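Local structure of JSC1_58120g3 ([Leptolyngbya] sp. JSC-1, 6XHG) at residues R37-K42 with R61-S66; G49-E54 with S66-P71; A130-F135 with G142-F147. The protein binds a linear tetrapyrrole (bilin) chromophore in its GAF domain and probably works as a light-sensing module of the cyanobacteriochrome kind. All coordinates share one frame; numbering follows the deposited sequence.

How the contacts relate
Contacts 1 and 2 lie close together, with centres about 7 Å apart, and share Ser66. They meet where Tyr41 OH approaches Trp68 O at 2.7 Å, probably as a hydrogen bond, and where Leu63 N approaches Glu54 OE1. Contact 3 is deeper in the sheet. Its centre is about 11 Å from that of contact 1, to which it is joined through neighbouring strands, and about 12 Å from that of contact 2, which it does not touch. All three reach the bilin: contact 1 with the Tyr41 ring, contact 2 with Trp68, Phe51, Asp70 and Pro71, and contact 3 with Ser145, Val131, Leu143 and Phe147 at the vinyl-bearing ring.

Contact 1 of 3, residues R37-K42 with R61-S66; sequences RVTIYK and RKLVGS. With BVX (3-[2-[(~{Z})-[5-[(4-ethenyl-3-methyl-5-oxidanylidene-pyrrol-2-ylidene)methyl]-3-(3-hydroxy-3-oxopropyl)-4-methyl-pyrrol-2-ylidene]methyl]-5-[(~{Z})-(3-ethyl-4-methyl-5-oxidanylidene-pyrrol-2-ylidene)methyl]-4-methyl-1~{H}-pyrrol-3-yl]propanoic acid), chain C.
Arg37 reaches from its strand to Leu63 and the carbonyl of Arg61 in the loop. Its CB points toward that loop, and the side chain runs out with CG anti to the backbone N (chi1 -158°). CD comes to 3.6 Å from Leu63 CD1, and NE lies equally near the same methyl. A bend at chi3 then turns the guanidinium so that Leu63 CG sits 3.6 Å above one face, offset toward the rim. At the tip, NH1 donates to Arg61 O at 2.7 Å with an N-H...O angle of 139°, while the bond from NH2 to Arg61 O, 3.0 Å long, is weak. Arg61 O also sits 21° off the guanidinium plane, and both N-H bonds reach it bent. NH1 also forms a salt bridge with Glu54, whose carboxylate accepts bonds from Leu63 N and Val64 N. Thr39 CG2 adds a looser touch to Leu63 CD1, and Leu63 opens a type II turn that runs to Ser66, with Gly65 in its third position. Strand 37-43 runs between strands 49-56 and 139-148 of the GAF sheet: Val38 and Ile40 pack on helix 18-33, whereas the Tyr41 ring turns a face to the bilin vinyl carbon CAB.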
loop_
_atom_site.group_PDB
_atom_site.type_symbol
_atom_site.label_atom_id
_atom_site.label_comp_id
_atom_site.label_asym_id
_atom_site.label_seq_id
_atom_site.Cartn_x
_atom_site.Cartn_y
_atom_site.Cartn_z
ATOM N N ARG A 37 9.736 2.508 -3.622
ATOM C CA ARG A 37 9.501 1.593 -2.513
ATOM C C ARG A 37 8.118 0.976 -2.631
ATOM O O ARG A 37 7.167 1.650 -3.016
ATOM C CB ARG A 37 9.646 2.297 -1.157
ATOM C CG ARG A 37 9.939 1.339 -0.005
ATOM C CD ARG A 37 9.659 1.968 1.352
ATOM N NE ARG A 37 10.458 3.162 1.618
ATOM C CZ ARG A 37 11.708 3.146 2.070
ATOM N NH1 ARG A 37 12.325 1.993 2.292
ATOM N NH2 ARG A 37 12.347 4.285 2.289
ATOM N N VAL A 38 8.025 -0.317 -2.333
ATOM C CA VAL A 38 6.748 -0.985 -2.118
ATOM C C VAL A 38 6.848 -1.757 -0.811
ATOM O O VAL A 38 7.857 -2.420 -0.551
ATOM C CB VAL A 38 6.377 -1.923 -3.285
ATOM C CG1 VAL A 38 5.063 -2.637 -3.002
ATOM C CG2 VAL A 38 6.279 -1.139 -4.577
ATOM N N THR A 39 5.815 -1.646 0.018
ATOM C CA THR A 39 5.813 -2.251 1.338
ATOM C C THR A 39 4.540 -3.050 1.562
ATOM O O THR A 39 3.473 -2.734 1.022
ATOM C CB THR A 39 5.962 -1.199 2.451
ATOM O OG1 THR A 39 4.854 -0.293 2.411
ATOM C CG2 THR A 39 7.250 -0.428 2.279
ATOM N N ILE A 40 4.676 -4.078 2.396
ATOM C CA ILE A 40 3.562 -4.794 3.005
ATOM C C ILE A 40 3.574 -4.490 4.495
ATOM O O ILE A 40 4.608 -4.636 5.158
ATOM C CB ILE A 40 3.643 -6.306 2.739
ATOM C CG1 ILE A 40 3.467 -6.586 1.246
ATOM C CG2 ILE A 40 2.582 -7.039 3.537
ATOM C CD1 ILE A 40 3.959 -7.949 0.821
ATOM N N TYR A 41 2.444 -4.016 5.007
ATOM C CA TYR A 41 2.321 -3.554 6.380
ATOM C C TYR A 41 1.196 -4.334 7.046
ATOM O O TYR A 41 0.105 -4.445 6.487
ATOM C CB TYR A 41 2.062 -2.042 6.357
ATOM C CG TYR A 41 1.599 -1.362 7.620
ATOM C CD1 TYR A 41 0.252 -1.330 7.959
ATOM C CD2 TYR A 41 2.499 -0.697 8.443
ATOM C CE1 TYR A 41 -0.181 -0.682 9.096
ATOM C CE2 TYR A 41 2.074 -0.045 9.582
ATOM C CZ TYR A 41 0.732 -0.040 9.903
ATOM O OH TYR A 41 0.300 0.607 11.036
ATOM N N LYS A 42 1.468 -4.895 8.222
ATOM C CA LYS A 42 0.520 -5.746 8.930
ATOM C C LYS A 42 -0.080 -4.984 10.104
ATOM O O LYS A 42 0.659 -4.423 10.923
ATOM C CB LYS A 42 1.203 -7.027 9.414
ATOM C CG LYS A 42 0.329 -7.948 10.244
ATOM C CD LYS A 42 1.070 -9.237 10.571
ATOM C CE LYS A 42 0.175 -10.237 11.284
ATOM N NZ LYS A 42 0.885 -11.519 11.552
ATOM N N ARG A 61 16.337 4.584 3.493
ATOM C CA ARG A 61 16.333 3.843 4.744
ATOM C C ARG A 61 15.340 2.686 4.653
ATOM O O ARG A 61 14.288 2.786 4.017
ATOM C CB ARG A 61 16.053 4.799 5.906
ATOM C CG ARG A 61 16.421 4.262 7.279
ATOM C CD ARG A 61 15.606 4.941 8.370
ATOM N NE ARG A 61 15.740 6.398 8.283
ATOM C CZ ARG A 61 14.789 7.225 7.861
ATOM N NH1 ARG A 61 13.604 6.751 7.495
ATOM N NH2 ARG A 61 15.021 8.531 7.814
ATOM N N LYS A 62 15.685 1.582 5.311
ATOM C CA LYS A 62 14.807 0.422 5.414
ATOM C C LYS A 62 13.722 0.610 6.467
ATOM O O LYS A 62 14.002 1.001 7.604
ATOM C CB LYS A 62 15.642 -0.820 5.717
ATOM C CG LYS A 62 16.423 -1.305 4.500
ATOM C CD LYS A 62 17.018 -2.688 4.685
ATOM C CE LYS A 62 16.991 -3.463 3.375
ATOM N NZ LYS A 62 17.314 -4.906 3.551
ATOM N N LEU A 63 12.477 0.314 6.080
ATOM C CA LEU A 63 11.334 0.433 6.975
ATOM C C LEU A 63 10.982 -0.864 7.689
ATOM O O LEU A 63 10.295 -0.815 8.716
ATOM C CB LEU A 63 10.095 0.906 6.203
ATOM C CG LEU A 63 10.201 2.184 5.372
ATOM C CD1 LEU A 63 8.848 2.543 4.785
ATOM C CD2 LEU A 63 10.748 3.333 6.205
ATOM N N VAL A 64 11.401 -2.020 7.166
ATOM C CA VAL A 64 11.090 -3.275 7.835
ATOM C C VAL A 64 11.727 -3.279 9.219
ATOM O O VAL A 64 12.870 -2.839 9.401
ATOM C CB VAL A 64 11.563 -4.470 6.990
ATOM C CG1 VAL A 64 11.454 -5.763 7.778
ATOM C CG2 VAL A 64 10.740 -4.565 5.717
ATOM N N GLY A 65 10.982 -3.773 10.206
ATOM C CA GLY A 65 11.365 -3.676 11.595
ATOM C C GLY A 65 10.699 -2.541 12.344
ATOM O O GLY A 65 10.589 -2.605 13.572
ATOM N N SER A 66 10.262 -1.507 11.634
ATOM C CA SER A 66 9.705 -0.302 12.227
ATOM C C SER A 66 8.183 -0.366 12.219
ATOM O O SER A 66 7.567 -1.064 11.410
ATOM C CB SER A 66 10.181 0.947 11.478
ATOM O OG SER A 66 11.569 1.163 11.668
HETATM C CHA BVX C . -5.120 9.063 7.839
HETATM N NA BVX C . -3.029 7.536 7.777
HETATM C C1A BVX C . -4.184 8.001 7.260
HETATM C C2A BVX C . -4.409 7.337 6.075
HETATM C C3A BVX C . -3.384 6.459 5.883
HETATM C C4A BVX C . -2.518 6.590 6.958
HETATM C CMA BVX C . -3.276 5.536 4.673
HETATM C CAA BVX C . -5.617 7.543 5.162
HETATM C CBA BVX C . -6.707 6.575 5.634
HETATM C CGA BVX C . -8.072 7.262 5.700
HETATM O O1A BVX C . -8.208 8.443 5.282
HETATM O O2A BVX C . -9.062 6.643 6.172
HETATM C CHB BVX C . -1.198 5.862 7.277
HETATM N NB BVX C . -0.226 5.100 5.214
HETATM C C1B BVX C . -0.529 4.996 6.528
HETATM C C2B BVX C . 0.025 3.825 6.993
HETATM C C3B BVX C . 0.650 3.212 5.970
HETATM C C4B BVX C . 0.490 4.001 4.855
HETATM C CMB BVX C . -0.046 3.304 8.424
HETATM O OB BVX C . 0.906 3.775 3.766
HETATM C CAB BVX C . 1.384 1.873 6.058
HETATM C CBB BVX C . 2.383 1.592 5.248
HETATM N NC BVX C . -1.191 10.060 11.493
HETATM C C1C BVX C . -0.085 9.887 12.269
HETATM C C2C BVX C . -0.042 10.913 13.179
HETATM C C3C BVX C . -1.106 11.707 12.962
HETATM C C4C BVX C . -1.826 11.176 11.915
HETATM C CMC BVX C . 1.029 11.122 14.250
HETATM O OC BVX C . 0.708 9.011 12.187
HETATM C CAC BVX C . -1.442 12.974 13.753
HETATM C CBC BVX C . -2.621 12.808 14.709
HETATM C CHD BVX C . -2.935 11.719 11.440
HETATM N ND BVX C . -3.715 10.043 9.561
HETATM C C1D BVX C . -3.869 11.140 10.365
HETATM C C2D BVX C . -5.068 11.730 10.058
HETATM C C3D BVX C . -5.658 11.010 9.084
HETATM C C4D BVX C . -4.825 9.959 8.770
HETATM C CMD BVX C . -5.635 12.984 10.722
HETATM C CAD BVX C . -7.014 11.318 8.449
HETATM C CBD BVX C . -6.854 11.790 7.001
HETATM C CGD BVX C . -5.908 12.986 6.936
HETATM O O1D BVX C . -6.109 13.996 7.655
HETATM O O2D BVX C . -4.928 12.962 6.152
#

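Contact 2 of 3, residues G49-E54 with S66-P71; sequences GDFITE and SGWEDP. With BVX (3-[2-[(~{Z})-[5-[(4-ethenyl-3-methyl-5-oxidanylidene-pyrrol-2-ylidene)methyl]-3-(3-hydroxy-3-oxopropyl)-4-methyl-pyrrol-2-ylidene]methyl]-5-[(~{Z})-(3-ethyl-4-methyl-5-oxidanylidene-pyrrol-2-ylidene)methyl]-4-methyl-1~{H}-pyrrol-3-yl]propanoic acid), chain C.
The segment 67-68 is a short, weakly bonded edge strand of the GAF sheet, pairing antiparallel with strand 49-56 as the chain enters the bilin pocket. Trp68 N donates to Gly49 O at 3.1 Å, and Phe51 N donates to Ser66 O, also at 3.1 Å but straighter at 169°. Between these bonds Asp50 faces Gly67 as a non-hydrogen-bonded pair; Gly67 has no side chain, and Asp50 OD1 lies beside its CA. The Asp50 carboxylate is held by Arg44. Phe51 CZ approaches the indole edge 4.3 Å from Trp68 CE3, while Phe51 CE1 touches the vinyl carbon CBB of the bilin at 3.4 Å. Trp68, its indole swung away from the backbone N (chi1 -177°), lays one face over the vinyl-bearing pyrrole, CE3 lying 3.3 Å from C2B, and NE1 donates to the far carbonyl OC at 2.9 Å (165°). With an alanine here, OC is likely to lose its indole donor and the vinyl-bearing pyrrole the flat group lying over it. Asp70 OD2 accepts from bilin ND at 3.1 Å and, weakly, from NC, while OD1 caps the helix that follows. A carboxylate beside the pyrrole nitrogens would probably favour a protonated, cationic tetrapyrrole.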
loop_
_atom_site.group_PDB
_atom_site.type_symbol
_atom_site.label_atom_id
_atom_site.label_comp_id
_atom_site.label_asym_id
_atom_site.label_seq_id
_atom_site.Cartn_x
_atom_site.Cartn_y
_atom_site.Cartn_z
ATOM N N GLY A 49 0.424 -0.937 13.475
ATOM C CA GLY A 49 0.957 -1.964 12.599
ATOM C C GLY A 49 2.440 -1.805 12.364
ATOM O O GLY A 49 3.067 -0.833 12.797
ATOM N N ASP A 50 2.988 -2.793 11.662
ATOM C CA ASP A 50 4.423 -2.922 11.465
ATOM C C ASP A 50 4.716 -3.298 10.018
ATOM O O ASP A 50 3.960 -4.041 9.388
ATOM C CB ASP A 50 5.020 -3.975 12.410
ATOM C CG ASP A 50 4.674 -3.712 13.864
ATOM O OD1 ASP A 50 5.405 -2.942 14.524
ATOM O OD2 ASP A 50 3.667 -4.276 14.345
ATOM N N PHE A 51 5.826 -2.780 9.501
ATOM C CA PHE A 51 6.293 -3.138 8.166
ATOM C C PHE A 51 6.888 -4.541 8.177
ATOM O O PHE A 51 7.831 -4.818 8.924
ATOM C CB PHE A 51 7.317 -2.126 7.659
ATOM C CG PHE A 51 6.743 -0.766 7.410
ATOM C CD1 PHE A 51 6.139 -0.473 6.198
ATOM C CD2 PHE A 51 6.806 0.220 8.378
ATOM C CE1 PHE A 51 5.604 0.772 5.960
ATOM C CE2 PHE A 51 6.271 1.471 8.144
ATOM C CZ PHE A 51 5.669 1.748 6.936
ATOM N N ILE A 52 6.343 -5.426 7.347
ATOM C CA ILE A 52 6.772 -6.815 7.292
ATOM C C ILE A 52 7.782 -7.045 6.176
ATOM O O ILE A 52 8.785 -7.728 6.376
ATOM C CB ILE A 52 5.542 -7.734 7.133
ATOM C CG1 ILE A 52 4.527 -7.458 8.240
ATOM C CG2 ILE A 52 5.960 -9.194 7.154
ATOM C CD1 ILE A 52 5.083 -7.641 9.636
ATOM N N THR A 53 7.529 -6.490 4.994
ATOM C CA THR A 53 8.369 -6.727 3.830
ATOM C C THR A 53 8.452 -5.436 3.028
ATOM O O THR A 53 7.502 -4.651 2.991
ATOM C CB THR A 53 7.817 -7.874 2.960
ATOM O OG1 THR A 53 7.560 -9.012 3.788
ATOM C CG2 THR A 53 8.823 -8.279 1.896
ATOM N N GLU A 54 9.593 -5.225 2.376
ATOM C CA GLU A 54 9.767 -4.040 1.551
ATOM C C GLU A 54 10.722 -4.360 0.413
ATOM O O GLU A 54 11.635 -5.180 0.552
ATOM C CB GLU A 54 10.323 -2.843 2.340
ATOM C CG GLU A 54 11.815 -2.953 2.672
ATOM C CD GLU A 54 12.273 -1.960 3.726
ATOM O OE1 GLU A 54 12.035 -0.748 3.548
ATOM O OE2 GLU A 54 12.879 -2.392 4.730
ATOM N N SER A 66 10.262 -1.507 11.634
ATOM C CA SER A 66 9.705 -0.302 12.227
ATOM C C SER A 66 8.183 -0.366 12.219
ATOM O O SER A 66 7.567 -1.064 11.410
ATOM C CB SER A 66 10.181 0.947 11.478
ATOM O OG SER A 66 11.569 1.163 11.668
ATOM N N GLY A 67 7.579 0.390 13.129
ATOM C CA GLY A 67 6.136 0.494 13.171
ATOM C C GLY A 67 5.649 1.875 12.787
ATOM O O GLY A 67 6.406 2.849 12.832
ATOM N N TRP A 68 4.380 1.970 12.401
ATOM C CA TRP A 68 3.696 3.248 12.243
ATOM C C TRP A 68 2.422 3.142 13.065
ATOM O O TRP A 68 1.529 2.355 12.729
ATOM C CB TRP A 68 3.413 3.534 10.763
ATOM C CG TRP A 68 2.765 4.859 10.439
ATOM C CD1 TRP A 68 2.206 5.744 11.314
ATOM C CD2 TRP A 68 2.634 5.450 9.135
ATOM N NE1 TRP A 68 1.724 6.840 10.639
ATOM C CE2 TRP A 68 1.976 6.685 9.300
ATOM C CE3 TRP A 68 3.006 5.052 7.845
ATOM C CZ2 TRP A 68 1.682 7.526 8.225
ATOM C CZ3 TRP A 68 2.712 5.889 6.778
ATOM C CH2 TRP A 68 2.057 7.110 6.976
ATOM N N GLU A 69 2.340 3.929 14.140
ATOM C CA GLU A 69 1.173 3.927 15.021
ATOM C C GLU A 69 0.306 5.134 14.685
ATOM O O GLU A 69 0.398 6.199 15.299
ATOM C CB GLU A 69 1.602 3.938 16.486
ATOM C CG GLU A 69 2.530 2.805 16.888
ATOM C CD GLU A 69 2.913 2.875 18.357
ATOM O OE1 GLU A 69 2.821 3.975 18.946
ATOM O OE2 GLU A 69 3.302 1.834 18.927
ATOM N N ASP A 70 -0.551 4.959 13.688
ATOM C CA ASP A 70 -1.367 6.063 13.210
ATOM C C ASP A 70 -2.589 6.219 14.106
ATOM O O ASP A 70 -3.414 5.298 14.177
ATOM C CB ASP A 70 -1.781 5.834 11.765
ATOM C CG ASP A 70 -2.476 7.032 11.161
ATOM O OD1 ASP A 70 -3.607 7.354 11.586
ATOM O OD2 ASP A 70 -1.869 7.673 10.278
ATOM N N PRO A 71 -2.739 7.344 14.811
ATOM C CA PRO A 71 -3.865 7.481 15.749
ATOM C C PRO A 71 -5.216 7.492 15.058
ATOM O O PRO A 71 -6.205 7.028 15.643
ATOM C CB PRO A 71 -3.584 8.818 16.454
ATOM C CG PRO A 71 -2.141 9.124 16.167
ATOM C CD PRO A 71 -1.840 8.508 14.845
HETATM C CHA BVX C . -5.120 9.063 7.839
HETATM N NA BVX C . -3.029 7.536 7.777
HETATM C C1A BVX C . -4.184 8.001 7.260
HETATM C C2A BVX C . -4.409 7.337 6.075
HETATM C C3A BVX C . -3.384 6.459 5.883
HETATM C C4A BVX C . -2.518 6.590 6.958
HETATM C CMA BVX C . -3.276 5.536 4.673
HETATM C CAA BVX C . -5.617 7.543 5.162
HETATM C CBA BVX C . -6.707 6.575 5.634
HETATM C CGA BVX C . -8.072 7.262 5.700
HETATM O O1A BVX C . -8.208 8.443 5.282
HETATM O O2A BVX C . -9.062 6.643 6.172
HETATM C CHB BVX C . -1.198 5.862 7.277
HETATM N NB BVX C . -0.226 5.100 5.214
HETATM C C1B BVX C . -0.529 4.996 6.528
HETATM C C2B BVX C . 0.025 3.825 6.993
HETATM C C3B BVX C . 0.650 3.212 5.970
HETATM C C4B BVX C . 0.490 4.001 4.855
HETATM C CMB BVX C . -0.046 3.304 8.424
HETATM O OB BVX C . 0.906 3.775 3.766
HETATM C CAB BVX C . 1.384 1.873 6.058
HETATM C CBB BVX C . 2.383 1.592 5.248
HETATM N NC BVX C . -1.191 10.060 11.493
HETATM C C1C BVX C . -0.085 9.887 12.269
HETATM C C2C BVX C . -0.042 10.913 13.179
HETATM C C3C BVX C . -1.106 11.707 12.962
HETATM C C4C BVX C . -1.826 11.176 11.915
HETATM C CMC BVX C . 1.029 11.122 14.250
HETATM O OC BVX C . 0.708 9.011 12.187
HETATM C CAC BVX C . -1.442 12.974 13.753
HETATM C CBC BVX C . -2.621 12.808 14.709
HETATM C CHD BVX C . -2.935 11.719 11.440
HETATM N ND BVX C . -3.715 10.043 9.561
HETATM C C1D BVX C . -3.869 11.140 10.365
HETATM C C2D BVX C . -5.068 11.730 10.058
HETATM C C3D BVX C . -5.658 11.010 9.084
HETATM C C4D BVX C . -4.825 9.959 8.770
HETATM C CMD BVX C . -5.635 12.984 10.722
HETATM C CAD BVX C . -7.014 11.318 8.449
HETATM C CBD BVX C . -6.854 11.790 7.001
HETATM C CGD BVX C . -5.908 12.986 6.936
HETATM O O1D BVX C . -6.109 13.996 7.655
HETATM O O2D BVX C . -4.928 12.962 6.152
#

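Contact 3 of 3, residues A130-F135 with G142-F147; sequences AVVAIF and GLLSAF. With BVX (3-[2-[(~{Z})-[5-[(4-ethenyl-3-methyl-5-oxidanylidene-pyrrol-2-ylidene)methyl]-3-(3-hydroxy-3-oxopropyl)-4-methyl-pyrrol-2-ylidene]methyl]-5-[(~{Z})-(3-ethyl-4-methyl-5-oxidanylidene-pyrrol-2-ylidene)methyl]-4-methyl-1~{H}-pyrrol-3-yl]propanoic acid), chain C.
Val131 and Ser145 face each other on the bilin side of the two strands, Val131 CG1 lying 3.3 Å from Ser145 OG. The hydroxyl is placed beside the backbone N with chi1 -58°, and from there Ser145 OG donates to the bilin carbonyl oxygen, BVX OB, at 3.0 Å. The other Val131 branch reaches the same oxygen, CG2 standing 3.2 Å from OB, while Phe147 presents its ring edge with CZ 3.5 Å from OB. OB thus meets one hydroxyl donor and two hydrocarbon groups from these strands. Along the same face Leu143 sets CB against Val131 CG1 and sends CD1 to 3.7 Å from bilin C3B.

The strands form an antiparallel beta hairpin of the GAF sheet, close to the centre of the chain, their short axes 144° apart in direction. Ala130 with Ala146, Val132 with Leu144 and Ile134 with Gly142 are the hydrogen-bonded pairs, each joined by two backbone bonds. The ladder is less regular at the Gly142 end, where Ile134 N lies 50° above the plane of the carbonyl it bonds.

On the opposite face Val132 and Leu144 stand side by side and point the same way. Their closest side-chain atoms are Val132 CG2 and Leu144 CB, 3.8 Å apart, the CG2 branch being held between the backbone N and the carbonyl carbon. Ile134 extends CD1 over to the partner strand, 4.0 Å from Leu144 CB and close to the Leu143 carbonyl. At the other end the two methyls of Ala130 and Ala146 meet loosely, CB to CB 4.3 Å. Helix 157-178 packs on this face, receiving Ala130 against Leu163, Val132 against Met164 and Ala167, and Ile134 against Ile174.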
loop_
_atom_site.group_PDB
_atom_site.type_symbol
_atom_site.label_atom_id
_atom_site.label_comp_id
_atom_site.label_asym_id
_atom_site.label_seq_id
_atom_site.Cartn_x
_atom_site.Cartn_y
_atom_site.Cartn_z
ATOM N N ALA A 130 0.517 5.421 -2.851
ATOM C CA ALA A 130 -0.714 4.727 -3.201
ATOM C C ALA A 130 -0.846 3.522 -2.282
ATOM O O ALA A 130 0.010 2.629 -2.300
ATOM C CB ALA A 130 -0.717 4.302 -4.671
ATOM N N VAL A 131 -1.917 3.488 -1.493
ATOM C CA VAL A 131 -2.057 2.562 -0.374
ATOM C C VAL A 131 -3.394 1.853 -0.507
ATOM O O VAL A 131 -4.432 2.509 -0.660
ATOM C CB VAL A 131 -1.962 3.277 0.989
ATOM C CG1 VAL A 131 -1.879 2.261 2.118
ATOM C CG2 VAL A 131 -0.765 4.212 1.024
ATOM N N VAL A 132 -3.378 0.520 -0.440
ATOM C CA VAL A 132 -4.590 -0.273 -0.594
ATOM C C VAL A 132 -4.633 -1.340 0.492
ATOM O O VAL A 132 -3.610 -1.737 1.056
ATOM C CB VAL A 132 -4.700 -0.932 -1.988
ATOM C CG1 VAL A 132 -4.633 0.110 -3.087
ATOM C CG2 VAL A 132 -3.608 -1.977 -2.164
ATOM N N ALA A 133 -5.852 -1.799 0.774
ATOM C CA ALA A 133 -6.094 -2.753 1.845
ATOM C C ALA A 133 -5.704 -4.165 1.434
ATOM O O ALA A 133 -5.917 -4.580 0.292
ATOM C CB ALA A 133 -7.566 -2.719 2.260
ATOM N N ILE A 134 -5.136 -4.905 2.377
ATOM C CA ILE A 134 -4.963 -6.347 2.252
ATOM C C ILE A 134 -6.006 -7.009 3.141
ATOM O O ILE A 134 -6.025 -6.790 4.359
ATOM C CB ILE A 134 -3.542 -6.788 2.634
ATOM C CG1 ILE A 134 -2.510 -6.172 1.689
ATOM C CG2 ILE A 134 -3.429 -8.305 2.610
ATOM C CD1 ILE A 134 -1.088 -6.327 2.169
ATOM N N PHE A 135 -6.919 -7.754 2.527
ATOM C CA PHE A 135 -7.954 -8.473 3.255
ATOM C C PHE A 135 -7.640 -9.963 3.323
ATOM O O PHE A 135 -7.299 -10.579 2.308
ATOM C CB PHE A 135 -9.318 -8.249 2.602
ATOM C CG PHE A 135 -10.017 -7.016 3.082
ATOM C CD1 PHE A 135 -9.893 -5.819 2.396
ATOM C CD2 PHE A 135 -10.792 -7.048 4.228
ATOM C CE1 PHE A 135 -10.535 -4.681 2.842
ATOM C CE2 PHE A 135 -11.435 -5.914 4.679
ATOM C CZ PHE A 135 -11.307 -4.729 3.986
ATOM N N GLY A 142 -3.983 -5.837 6.631
ATOM C CA GLY A 142 -2.872 -4.926 6.471
ATOM C C GLY A 142 -3.059 -4.027 5.271
ATOM O O GLY A 142 -4.169 -3.856 4.764
ATOM N N LEU A 143 -1.949 -3.454 4.827
ATOM C CA LEU A 143 -1.918 -2.496 3.737
ATOM C C LEU A 143 -0.795 -2.840 2.772
ATOM O O LEU A 143 0.291 -3.262 3.185
ATOM C CB LEU A 143 -1.719 -1.070 4.267
ATOM C CG LEU A 143 -2.692 -0.549 5.328
ATOM C CD1 LEU A 143 -2.196 0.774 5.919
ATOM C CD2 LEU A 143 -4.094 -0.402 4.756
ATOM N N LEU A 144 -1.061 -2.660 1.484
ATOM C CA LEU A 144 -0.034 -2.704 0.453
ATOM C C LEU A 144 0.195 -1.277 -0.015
ATOM O O LEU A 144 -0.736 -0.626 -0.500
ATOM C CB LEU A 144 -0.457 -3.601 -0.710
ATOM C CG LEU A 144 0.440 -3.548 -1.947
ATOM C CD1 LEU A 144 1.811 -4.133 -1.644
ATOM C CD2 LEU A 144 -0.213 -4.278 -3.111
ATOM N N SER A 145 1.428 -0.793 0.119
ATOM C CA SER A 145 1.735 0.601 -0.168
ATOM C C SER A 145 2.775 0.712 -1.268
ATOM O O SER A 145 3.800 0.022 -1.237
ATOM C CB SER A 145 2.224 1.319 1.094
ATOM O OG SER A 145 1.254 1.247 2.124
ATOM N N ALA A 146 2.496 1.568 -2.243
ATOM C CA ALA A 146 3.467 1.998 -3.240
ATOM C C ALA A 146 3.896 3.430 -2.940
ATOM O O ALA A 146 3.047 4.322 -2.832
ATOM C CB ALA A 146 2.879 1.895 -4.646
ATOM N N PHE A 147 5.203 3.649 -2.803
ATOM C CA PHE A 147 5.769 4.921 -2.382
ATOM C C PHE A 147 6.752 5.392 -3.444
ATOM O O PHE A 147 7.555 4.599 -3.963
ATOM C CB PHE A 147 6.529 4.822 -1.044
ATOM C CG PHE A 147 5.670 4.516 0.152
ATOM C CD1 PHE A 147 4.494 5.207 0.383
ATOM C CD2 PHE A 147 6.067 3.558 1.071
ATOM C CE1 PHE A 147 3.721 4.934 1.498
ATOM C CE2 PHE A 147 5.295 3.279 2.184
ATOM C CZ PHE A 147 4.123 3.971 2.398
HETATM C CHA BVX C . -5.120 9.063 7.839
HETATM N NA BVX C . -3.029 7.536 7.777
HETATM C C1A BVX C . -4.184 8.001 7.260
HETATM C C2A BVX C . -4.409 7.337 6.075
HETATM C C3A BVX C . -3.384 6.459 5.883
HETATM C C4A BVX C . -2.518 6.590 6.958
HETATM C CMA BVX C . -3.276 5.536 4.673
HETATM C CAA BVX C . -5.617 7.543 5.162
HETATM C CBA BVX C . -6.707 6.575 5.634
HETATM C CGA BVX C . -8.072 7.262 5.700
HETATM O O1A BVX C . -8.208 8.443 5.282
HETATM O O2A BVX C . -9.062 6.643 6.172
HETATM C CHB BVX C . -1.198 5.862 7.277
HETATM N NB BVX C . -0.226 5.100 5.214
HETATM C C1B BVX C . -0.529 4.996 6.528
HETATM C C2B BVX C . 0.025 3.825 6.993
HETATM C C3B BVX C . 0.650 3.212 5.970
HETATM C C4B BVX C . 0.490 4.001 4.855
HETATM C CMB BVX C . -0.046 3.304 8.424
HETATM O OB BVX C . 0.906 3.775 3.766
HETATM C CAB BVX C . 1.384 1.873 6.058
HETATM C CBB BVX C . 2.383 1.592 5.248
HETATM N NC BVX C . -1.191 10.060 11.493
HETATM C C1C BVX C . -0.085 9.887 12.269
HETATM C C2C BVX C . -0.042 10.913 13.179
HETATM C C3C BVX C . -1.106 11.707 12.962
HETATM C C4C BVX C . -1.826 11.176 11.915
HETATM C CMC BVX C . 1.029 11.122 14.250
HETATM O OC BVX C . 0.708 9.011 12.187
HETATM C CAC BVX C . -1.442 12.974 13.753
HETATM C CBC BVX C . -2.621 12.808 14.709
HETATM C CHD BVX C . -2.935 11.719 11.440
HETATM N ND BVX C . -3.715 10.043 9.561
HETATM C C1D BVX C . -3.869 11.140 10.365
HETATM C C2D BVX C . -5.068 11.730 10.058
HETATM C C3D BVX C . -5.658 11.010 9.084
HETATM C C4D BVX C . -4.825 9.959 8.770
HETATM C CMD BVX C . -5.635 12.984 10.722
HETATM C CAD BVX C . -7.014 11.318 8.449
HETATM C CBD BVX C . -6.854 11.790 7.001
HETATM C CGD BVX C . -5.908 12.986 6.936
HETATM O O1D BVX C . -6.109 13.996 7.655
HETATM O O2D BVX C . -4.928 12.962 6.152
#